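Local atomic coordinates of esterase (uncultured bacterium pCosCE1, PDB entry 7ATL), a protein that hydrolyses carboxylic esters as a family VIII carboxylesterase of beta-lactamase-like fold and also shows promiscuous acyltransferase activity. Residues I111-L115 with S116-G120; P230-D233 with G234-L237; T238-E241 with G242-F245. One frame throughout, in Å; residues are numbered along the deposited sequence.

Contact 1 of 3, residues I111-L115 with S116-G120; sequences IRHLL and SHTAG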
ATOM      1  N   ILE A 111      -6.781  13.434  11.907  1.00 26.06           N
ATOM      2  CA  ILE A 111      -6.915  12.681  10.629  1.00 23.57           C
ATOM      3  C   ILE A 111      -5.649  12.920   9.799  1.00 21.94           C
ATOM      4  O   ILE A 111      -5.148  11.948   9.230  1.00 21.67           O
ATOM      5  CB  ILE A 111      -8.223  13.070   9.910  1.00 23.42           C
ATOM      6  CG1 ILE A 111      -9.456  12.802  10.778  1.00 23.73           C
ATOM      7  CG2 ILE A 111      -8.349  12.363   8.577  1.00 24.72           C
ATOM      8  CD1 ILE A 111      -9.609  11.360  11.210  1.00 24.93           C
ATOM      9  N   ARG A 112      -5.098  14.127   9.752  1.00 20.54           N
ATOM     10  CA  ARG A 112      -3.901  14.372   8.897  1.00 23.16           C
ATOM     11  C   ARG A 112      -2.712  13.557   9.430  1.00 23.58           C
ATOM     12  O   ARG A 112      -1.763  13.260   8.649  1.00 22.13           O
ATOM     13  CB  ARG A 112      -3.532  15.860   8.816  1.00 26.15           C
ATOM     14  CG  ARG A 112      -3.268  16.520  10.165  1.00 26.54           C
ATOM     15  CD  ARG A 112      -2.739  17.929  10.014  1.00 27.46           C
ATOM     16  NE  ARG A 112      -3.793  18.853   9.615  1.00 29.81           N
ATOM     17  CZ  ARG A 112      -3.968  19.363   8.394  1.00 29.46           C
ATOM     18  NH1 ARG A 112      -3.173  19.037   7.387  1.00 27.51           N
ATOM     19  NH2 ARG A 112      -4.977  20.183   8.187  1.00 28.00           N
ATOM     20  N   HIS A 113      -2.716  13.262  10.728  1.00 22.52           N
ATOM     21  CA  HIS A 113      -1.657  12.445  11.350  1.00 23.04           C
ATOM     22  C   HIS A 113      -1.864  11.003  10.874  1.00 21.84           C
ATOM     23  O   HIS A 113      -0.856  10.340  10.515  1.00 22.10           O
ATOM     24  CB  HIS A 113      -1.635  12.585  12.883  1.00 23.86           C
ATOM     25  CG  HIS A 113      -1.480  13.968  13.426  1.00 23.83           C
ATOM     26  ND1 HIS A 113      -2.181  14.399  14.557  1.00 23.48           N
ATOM     27  CD2 HIS A 113      -0.705  15.011  13.047  1.00 24.71           C
ATOM     28  CE1 HIS A 113      -1.842  15.640  14.847  1.00 22.86           C
ATOM     29  NE2 HIS A 113      -0.944  16.040  13.942  1.00 24.55           N
ATOM     30  N   LEU A 114      -3.098  10.501  10.873  1.00 20.82           N
ATOM     31  CA  LEU A 114      -3.344   9.132  10.332  1.00 22.75           C
ATOM     32  C   LEU A 114      -2.824   9.037   8.879  1.00 23.59           C
ATOM     33  O   LEU A 114      -2.148   8.055   8.554  1.00 25.71           O
ATOM     34  CB  LEU A 114      -4.829   8.762  10.411  1.00 21.62           C
ATOM     35  CG  LEU A 114      -5.420   8.575  11.804  1.00 20.77           C
ATOM     36  CD1 LEU A 114      -6.853   8.077  11.714  1.00 19.19           C
ATOM     37  CD2 LEU A 114      -4.579   7.617  12.631  1.00 21.80           C
ATOM     38  N   LEU A 115      -3.117  10.024   8.033  1.00 24.07           N
ATOM     39  CA  LEU A 115      -2.832   9.979   6.575  1.00 24.44           C
ATOM     40  C   LEU A 115      -1.321   9.940   6.299  1.00 24.88           C
ATOM     41  O   LEU A 115      -0.940   9.419   5.233  1.00 25.13           O
ATOM     42  CB  LEU A 115      -3.468  11.203   5.917  1.00 24.14           C
ATOM     43  CG  LEU A 115      -4.990  11.226   5.939  1.00 26.03           C
ATOM     44  CD1 LEU A 115      -5.518  12.544   5.403  1.00 28.47           C
ATOM     45  CD2 LEU A 115      -5.555  10.072   5.131  1.00 25.41           C
ATOM     46  N   SER A 116      -0.495  10.493   7.191  1.00 23.82           N
ATOM     47  CA  SER A 116       0.958  10.696   6.977  1.00 24.42           C
ATOM     48  C   SER A 116       1.754   9.874   7.987  1.00 25.06           C
ATOM     49  O   SER A 116       2.991  10.002   8.008  1.00 27.57           O
ATOM     50  CB  SER A 116       1.317  12.170   7.032  1.00 25.30           C
ATOM     51  OG  SER A 116       0.696  12.885   5.967  1.00 25.44           O
ATOM     52  N   HIS A 117       1.081   9.051   8.793  1.00 25.16           N
ATOM     53  CA  HIS A 117       1.738   8.102   9.735  1.00 23.94           C
ATOM     54  C   HIS A 117       2.554   8.873  10.782  1.00 21.85           C
ATOM     55  O   HIS A 117       3.667   8.437  11.080  1.00 21.44           O
ATOM     56  CB  HIS A 117       2.615   7.095   8.962  1.00 24.48           C
ATOM     57  CG  HIS A 117       1.842   6.141   8.118  1.00 24.87           C
ATOM     58  ND1 HIS A 117       1.211   5.044   8.653  1.00 24.76           N
ATOM     59  CD2 HIS A 117       1.584   6.123   6.790  1.00 24.76           C
ATOM     60  CE1 HIS A 117       0.596   4.385   7.686  1.00 25.51           C
ATOM     61  NE2 HIS A 117       0.802   5.032   6.536  1.00 24.66           N
ATOM     62  N   THR A 118       2.008   9.958  11.321  1.00 21.00           N
ATOM     63  CA  THR A 118       2.642  10.795  12.367  1.00 21.73           C
ATOM     64  C   THR A 118       1.804  10.699  13.643  1.00 22.71           C
ATOM     65  O   THR A 118       2.056  11.491  14.565  1.00 24.92           O
ATOM     66  CB  THR A 118       2.770  12.258  11.902  1.00 22.04           C
ATOM     67  OG1 THR A 118       1.456  12.791  11.702  1.00 23.36           O
ATOM     68  CG2 THR A 118       3.551  12.428  10.618  1.00 21.57           C
ATOM     69  N   ALA A 119       0.821   9.795  13.691  1.00 23.52           N
ATOM     70  CA  ALA A 119      -0.132   9.628  14.823  1.00 24.02           C
ATOM     71  C   ALA A 119       0.550   9.082  16.088  1.00 24.73           C
ATOM     72  O   ALA A 119      -0.103   9.080  17.153  1.00 24.65           O
ATOM     73  CB  ALA A 119      -1.229   8.688  14.424  1.00 24.62           C
ATOM     74  N   GLY A 120       1.783   8.577  15.968  1.00 25.24           N
ATOM     75  CA  GLY A 120       2.512   7.923  17.070  1.00 26.19           C
ATOM     76  C   GLY A 120       2.180   6.444  17.183  1.00 25.92           C
ATOM     77  O   GLY A 120       2.648   5.779  18.152  1.00 27.17           O
TER
HETATM   78  O   HOH W   1      -0.123  14.900   7.794  1.00 22.33           O

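Contact 2 of 3, residues P230-D233 with G234-L237; sequences PIRD and GMLL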
ATOM      1  N   PRO A 230       6.455 -21.177  -1.936  1.00 40.77           N
ATOM      2  CA  PRO A 230       5.167 -20.601  -1.529  1.00 39.71           C
ATOM      3  C   PRO A 230       5.124 -20.236  -0.042  1.00 39.54           C
ATOM      4  O   PRO A 230       5.806 -20.862   0.731  1.00 40.71           O
ATOM      5  CB  PRO A 230       4.134 -21.700  -1.811  1.00 37.18           C
ATOM      6  CG  PRO A 230       4.819 -22.574  -2.852  1.00 37.16           C
ATOM      7  CD  PRO A 230       6.299 -22.525  -2.498  1.00 37.94           C
ATOM      8  N   ILE A 231       4.371 -19.195   0.307  1.00 39.70           N
ATOM      9  CA  ILE A 231       4.211 -18.742   1.718  1.00 36.16           C
ATOM     10  C   ILE A 231       3.139 -19.633   2.354  1.00 36.20           C
ATOM     11  O   ILE A 231       2.068 -19.779   1.740  1.00 30.60           O
ATOM     12  CB  ILE A 231       3.867 -17.242   1.766  1.00 37.87           C
ATOM     13  CG1 ILE A 231       5.035 -16.389   1.247  1.00 39.33           C
ATOM     14  CG2 ILE A 231       3.430 -16.834   3.174  1.00 36.52           C
ATOM     15  CD1 ILE A 231       4.682 -14.931   0.902  1.00 37.78           C
ATOM     16  N   ARG A 232       3.426 -20.256   3.502  1.00 37.51           N
ATOM     17  CA  ARG A 232       2.426 -21.096   4.210  1.00 41.83           C
ATOM     18  C   ARG A 232       1.722 -20.192   5.216  1.00 36.81           C
ATOM     19  O   ARG A 232       2.379 -19.287   5.747  1.00 35.45           O
ATOM     20  CB  ARG A 232       3.082 -22.335   4.835  1.00 52.40           C
ATOM     21  CG  ARG A 232       3.480 -23.401   3.812  1.00 63.57           C
ATOM     22  CD  ARG A 232       4.434 -24.474   4.328  1.00 73.27           C
ATOM     23  NE  ARG A 232       5.289 -24.030   5.446  1.00 85.20           N
ATOM     24  CZ  ARG A 232       6.602 -23.742   5.396  1.00 72.90           C
ATOM     25  NH1 ARG A 232       7.274 -23.844   4.255  1.00 64.03           N
ATOM     26  NH2 ARG A 232       7.225 -23.350   6.504  1.00 67.81           N
ATOM     27  N   ASP A 233       0.425 -20.386   5.416  1.00 31.87           N
ATOM     28  CA  ASP A 233      -0.342 -19.613   6.424  1.00 31.43           C
ATOM     29  C   ASP A 233       0.475 -19.545   7.713  1.00 30.46           C
ATOM     30  O   ASP A 233       1.015 -20.601   8.099  1.00 29.64           O
ATOM     31  CB  ASP A 233      -1.723 -20.222   6.695  1.00 32.03           C
ATOM     32  CG  ASP A 233      -2.833 -19.631   5.836  1.00 31.41           C
ATOM     33  OD1 ASP A 233      -2.490 -18.948   4.837  1.00 32.54           O
ATOM     34  OD2 ASP A 233      -4.031 -19.856   6.167  1.00 28.28           O
ATOM     35  N   GLY A 234       0.572 -18.343   8.303  1.00 30.08           N
ATOM     36  CA  GLY A 234       1.171 -18.091   9.628  1.00 30.27           C
ATOM     37  C   GLY A 234       2.689 -18.138   9.607  1.00 30.60           C
ATOM     38  O   GLY A 234       3.296 -18.168  10.673  1.00 28.19           O
ATOM     39  N   MET A 235       3.306 -18.081   8.434  1.00 32.36           N
ATOM     40  CA  MET A 235       4.787 -18.016   8.306  1.00 35.22           C
ATOM     41  C   MET A 235       5.320 -16.694   8.876  1.00 33.46           C
ATOM     42  O   MET A 235       4.801 -15.623   8.482  1.00 32.85           O
ATOM     43  CB  MET A 235       5.159 -18.112   6.824  1.00 38.74           C
ATOM     44  CG  MET A 235       6.546 -18.618   6.522  1.00 40.76           C
ATOM     45  SD  MET A 235       6.556 -19.163   4.796  1.00 41.04           S
ATOM     46  CE  MET A 235       7.965 -20.273   4.832  1.00 47.32           C
ATOM     47  N   LEU A 236       6.362 -16.766   9.705  1.00 32.33           N
ATOM     48  CA  LEU A 236       7.116 -15.581  10.189  1.00 33.75           C
ATOM     49  C   LEU A 236       8.367 -15.370   9.327  1.00 32.69           C
ATOM     50  O   LEU A 236       9.360 -16.081   9.548  1.00 31.48           O
ATOM     51  CB  LEU A 236       7.512 -15.775  11.656  1.00 35.35           C
ATOM     52  CG  LEU A 236       6.376 -16.040  12.643  1.00 37.98           C
ATOM     53  CD1 LEU A 236       6.834 -15.768  14.075  1.00 40.85           C
ATOM     54  CD2 LEU A 236       5.150 -15.206  12.333  1.00 35.93           C
ATOM     55  N   LEU A 237       8.334 -14.357   8.458  1.00 34.11           N
ATOM     56  CA  LEU A 237       9.423 -13.935   7.526  1.00 33.05           C
ATOM     57  C   LEU A 237      10.238 -12.785   8.130  1.00 32.21           C
ATOM     58  O   LEU A 237       9.619 -11.832   8.629  1.00 32.86           O
ATOM     59  CB  LEU A 237       8.789 -13.483   6.205  1.00 31.94           C
ATOM     60  CG  LEU A 237       8.162 -14.599   5.378  1.00 34.62           C
ATOM     61  CD1 LEU A 237       7.737 -14.084   4.015  1.00 35.77           C
ATOM     62  CD2 LEU A 237       9.134 -15.768   5.221  1.00 36.69           C
TER

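Contact 3 of 3, residues T238-E241 with G242-F245; sequences TLPE and GFGF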
ATOM      1  N   THR A 238      11.571 -12.847   8.041  1.00 34.20           N
ATOM      2  CA  THR A 238      12.474 -11.732   8.444  1.00 36.70           C
ATOM      3  C   THR A 238      12.328 -10.617   7.400  1.00 35.61           C
ATOM      4  O   THR A 238      12.506 -10.873   6.199  1.00 34.45           O
ATOM      5  CB  THR A 238      13.922 -12.202   8.673  1.00 35.23           C
ATOM      6  OG1 THR A 238      13.883 -13.393   9.449  1.00 33.61           O
ATOM      7  CG2 THR A 238      14.778 -11.191   9.410  1.00 33.28           C
ATOM      8  N   LEU A 239      11.939  -9.425   7.832  1.00 36.18           N
ATOM      9  CA  LEU A 239      11.839  -8.270   6.914  1.00 38.91           C
ATOM     10  C   LEU A 239      13.258  -7.854   6.548  1.00 42.02           C
ATOM     11  O   LEU A 239      14.179  -8.056   7.345  1.00 44.09           O
ATOM     12  CB  LEU A 239      11.046  -7.152   7.594  1.00 36.91           C
ATOM     13  CG  LEU A 239       9.554  -7.445   7.696  1.00 35.52           C
ATOM     14  CD1 LEU A 239       8.913  -6.745   8.887  1.00 34.61           C
ATOM     15  CD2 LEU A 239       8.867  -7.076   6.395  1.00 34.70           C
ATOM     16  N   PRO A 240      13.485  -7.316   5.328  1.00 44.89           N
ATOM     17  CA  PRO A 240      14.798  -6.777   4.971  1.00 48.02           C
ATOM     18  C   PRO A 240      15.189  -5.669   5.964  1.00 48.21           C
ATOM     19  O   PRO A 240      14.294  -5.038   6.526  1.00 46.15           O
ATOM     20  CB  PRO A 240      14.642  -6.258   3.535  1.00 47.99           C
ATOM     21  CG  PRO A 240      13.146  -6.238   3.265  1.00 47.87           C
ATOM     22  CD  PRO A 240      12.501  -7.195   4.245  1.00 46.50           C
ATOM     23  N   GLU A 241      16.492  -5.483   6.181  1.00 50.74           N
ATOM     24  CA  GLU A 241      17.048  -4.559   7.210  1.00 57.52           C
ATOM     25  C   GLU A 241      16.437  -3.164   7.048  1.00 49.35           C
ATOM     26  O   GLU A 241      16.363  -2.679   5.916  1.00 44.21           O
ATOM     27  CB  GLU A 241      18.576  -4.552   7.137  1.00 68.86           C
ATOM     28  CG  GLU A 241      19.173  -5.870   7.624  1.00 84.17           C
ATOM     29  CD  GLU A 241      20.609  -5.818   8.123  1.00 94.15           C
ATOM     30  OE1 GLU A 241      21.016  -6.774   8.834  1.00 89.13           O
ATOM     31  OE2 GLU A 241      21.313  -4.827   7.807  1.00 91.44           O
ATOM     32  N   GLY A 242      15.963  -2.575   8.147  1.00 46.25           N
ATOM     33  CA  GLY A 242      15.378  -1.222   8.164  1.00 46.90           C
ATOM     34  C   GLY A 242      13.868  -1.231   8.018  1.00 46.97           C
ATOM     35  O   GLY A 242      13.263  -0.221   8.356  1.00 48.63           O
ATOM     36  N   PHE A 243      13.271  -2.331   7.549  1.00 50.16           N
ATOM     37  CA  PHE A 243      11.808  -2.464   7.295  1.00 54.03           C
ATOM     38  C   PHE A 243      11.064  -2.945   8.557  1.00 45.30           C
ATOM     39  O   PHE A 243       9.867  -2.677   8.691  1.00 46.48           O
ATOM     40  CB  PHE A 243      11.587  -3.347   6.060  1.00 61.23           C
ATOM     41  CG  PHE A 243      12.119  -2.745   4.777  1.00 70.14           C
ATOM     42  CD1 PHE A 243      13.476  -2.782   4.468  1.00 78.71           C
ATOM     43  CD2 PHE A 243      11.271  -2.109   3.876  1.00 73.14           C
ATOM     44  CE1 PHE A 243      13.964  -2.210   3.297  1.00 74.63           C
ATOM     45  CE2 PHE A 243      11.760  -1.545   2.703  1.00 68.91           C
ATOM     46  CZ  PHE A 243      13.103  -1.598   2.413  1.00 67.89           C
ATOM     47  N   GLY A 244      11.759  -3.616   9.471  1.00 40.81           N
ATOM     48  CA  GLY A 244      11.197  -4.104  10.738  1.00 37.51           C
ATOM     49  C   GLY A 244      11.937  -5.332  11.216  1.00 36.41           C
ATOM     50  O   GLY A 244      13.148  -5.383  11.071  1.00 36.29           O
ATOM     51  N   PHE A 245      11.216  -6.284  11.793  1.00 38.27           N
ATOM     52  CA  PHE A 245      11.765  -7.528  12.382  1.00 38.59           C
ATOM     53  C   PHE A 245      11.125  -8.648  11.583  1.00 35.05           C
ATOM     54  O   PHE A 245      11.652  -8.939  10.501  1.00 33.04           O
ATOM     55  CB  PHE A 245      11.516  -7.608  13.898  1.00 41.95           C
ATOM     56  CG  PHE A 245      12.325  -6.633  14.726  1.00 49.04           C
ATOM     57  CD1 PHE A 245      11.931  -5.299  14.849  1.00 48.05           C
ATOM     58  CD2 PHE A 245      13.490  -7.037  15.374  1.00 51.21           C
ATOM     59  CE1 PHE A 245      12.678  -4.397  15.597  1.00 47.70           C
ATOM     60  CE2 PHE A 245      14.242  -6.130  16.115  1.00 53.78           C
ATOM     61  CZ  PHE A 245      13.835  -4.811  16.227  1.00 50.73           C
TER

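Contact 1 of 3, residues I111-L115 with S116-G120
H113 and T118 meet where helix 111-116 ends in a Schellman motif, with H117 the first residue to leave helical geometry and to take a positive phi. The backbone bonds converge on the last turn. T118 N gives the straight bond of the motif to H113 O (3.0 Å, N-H...O angle 166°), reaching it from a tilt of 24° out of the carbonyl plane. Weaker bonds accompany it: S116 N is shared between R112 O and H113 O, and H117 N points back to L114 O at 3.4 Å.

A water extends this end of the helix. It donates to R112 O and to S116 OG, the latter at 2.8 Å, and S116 OG is also bonded to G316 O.

Apolar contact is modest. L114 CD2 lies 3.9 Å from A119 CB, and L114 also touches A174 and V177 of helix 174-186.

H117, whose CB points away from 111-115, meets the ring of Y171 and bonds through ND1 to S172 OG. It also touches K68 of an SxxK sequence that begins at S65, consistent with the catalytic motif of beta-lactamase-like enzymes, so this helix end probably borders the active-site region.

The side chains of H113 and T118 cross at about a right angle. T118 OG1 lies between its own backbone N and carbonyl carbon (chi1 63°), which brings it back against the helix, 3.3 Å from H113 CB and 3.4 Å from H113 CD2.

Contact 2 of 3, residues P230-D233 with G234-L237
M235 folds back over R232 across a type II beta turn that runs from R232 to M235. The turn is closed by M235 N, which donates to R232 O at 3.1 Å with an N-H...O angle of 141°. G234 holds the third position with a positive phi (76°), a conformation that favours glycine.

From the backbone of M235 the side chain starts toward the preceding residues, and CB lies 3.2 Å from R232 O, the same carbonyl that accepts the turn bond. CG stands anti to the backbone N (chi1 -156°), and the chain runs extended from there, which carries the thioether back beside the I231-R232 backbone. SD comes next. It receives a weak hydrogen bond from R232 N, long at 3.6 Å but fairly straight, and it also packs against I231, 3.9 Å from CA and 4.2 Å from CG2. The terminal methyl, CE, reaches the guanidinium of R232 and lies over one of its faces, 3.6 Å from NH2 and nearly as close to NH1 and CZ. R232 is bent at chi3, and its NH1 forms a weak, long ion pair with E229. A second, looser apolar contact joins I231 CD1 to L237 CD1 at 4.4 Å.

The first bond of the D233 side chain leads away from 234-237, and OD1 accepts a hydrogen bond from S252 N. The turn leads from strand 229-230 into strand 235-238, which pairs antiparallel with strand 246-249 through backbone bonds of M235 with L249 and L237 with I247. H222 of strand 221-222 touches I231, M235 and L237.

Contact 3 of 3, residues T238-E241 with G242-F245
In the type II beta turn of the 235-249 hairpin, the phenyl ring of F243 has P240 over one face and the carbonyl oxygen of E241 at its edge, near the ring plane. P240 CG makes the CH-pi contact, 4.1 Å from the ring centroid and 29° off the normal, and the two side chains cross at about a right angle. At the edge, E241 O approaches F243 CD1 to 3.2 Å. F243 CG stands beside the backbone N (chi1 -65°), which sets one face of the ring against P240.

Both residues are ends of the turn, P240 to F243, in the loop that joins the antiparallel strands 235-238 and 246-249. F243 N closes the turn on P240 O (3.1 Å). G242, with positive phi, occupies the third position. G244 adopts a conformation open in practice to glycine alone, because a side chain would collide with the carbonyl before it.

The buried side chain of L239 packs on the loop. Its CB lies 4.1 Å from F243 CB, its CD1 packs 4.0 Å from G244 CA, and the side chain also touches L125 and F365. Helix 366-369 lies beside the turn, where S369 touches both P240 and F243 and M368 touches F243. Glycol molecules, probably from the crystallisation liquor, lie close to the F243 side chain, on an otherwise largely exposed surface.

Next to the strand ends, L239 N donates to F245 O at 2.7 Å and ties the two arms of the loop together, nearly along the C=O axis with an N-H...O angle of 167°; the same oxygen receives a CA-H...O contact from T238 CA.

Overall arrangement
Contact 1 is the buried one, a helix end packed against helices 67-80 and 174-186, whereas contact 2 is partly buried and contact 3 lies at the surface. Contacts 2 and 3 adjoin in sequence, with centres 16 Å apart, and share strand 235-238: one turn leads into it and the other loop leads out toward strand 246-249. Contact 1 stands apart, its centre 30 Å from that of contact 2 and 22 Å from that of contact 3. Its chemistry is mainly backbone capping with a bridging water. Contact 2 instead joins one firm and one weak bond to thioether-guanidinium packing; contact 3 has a second backbone bond across its loop and proline-phenyl packing.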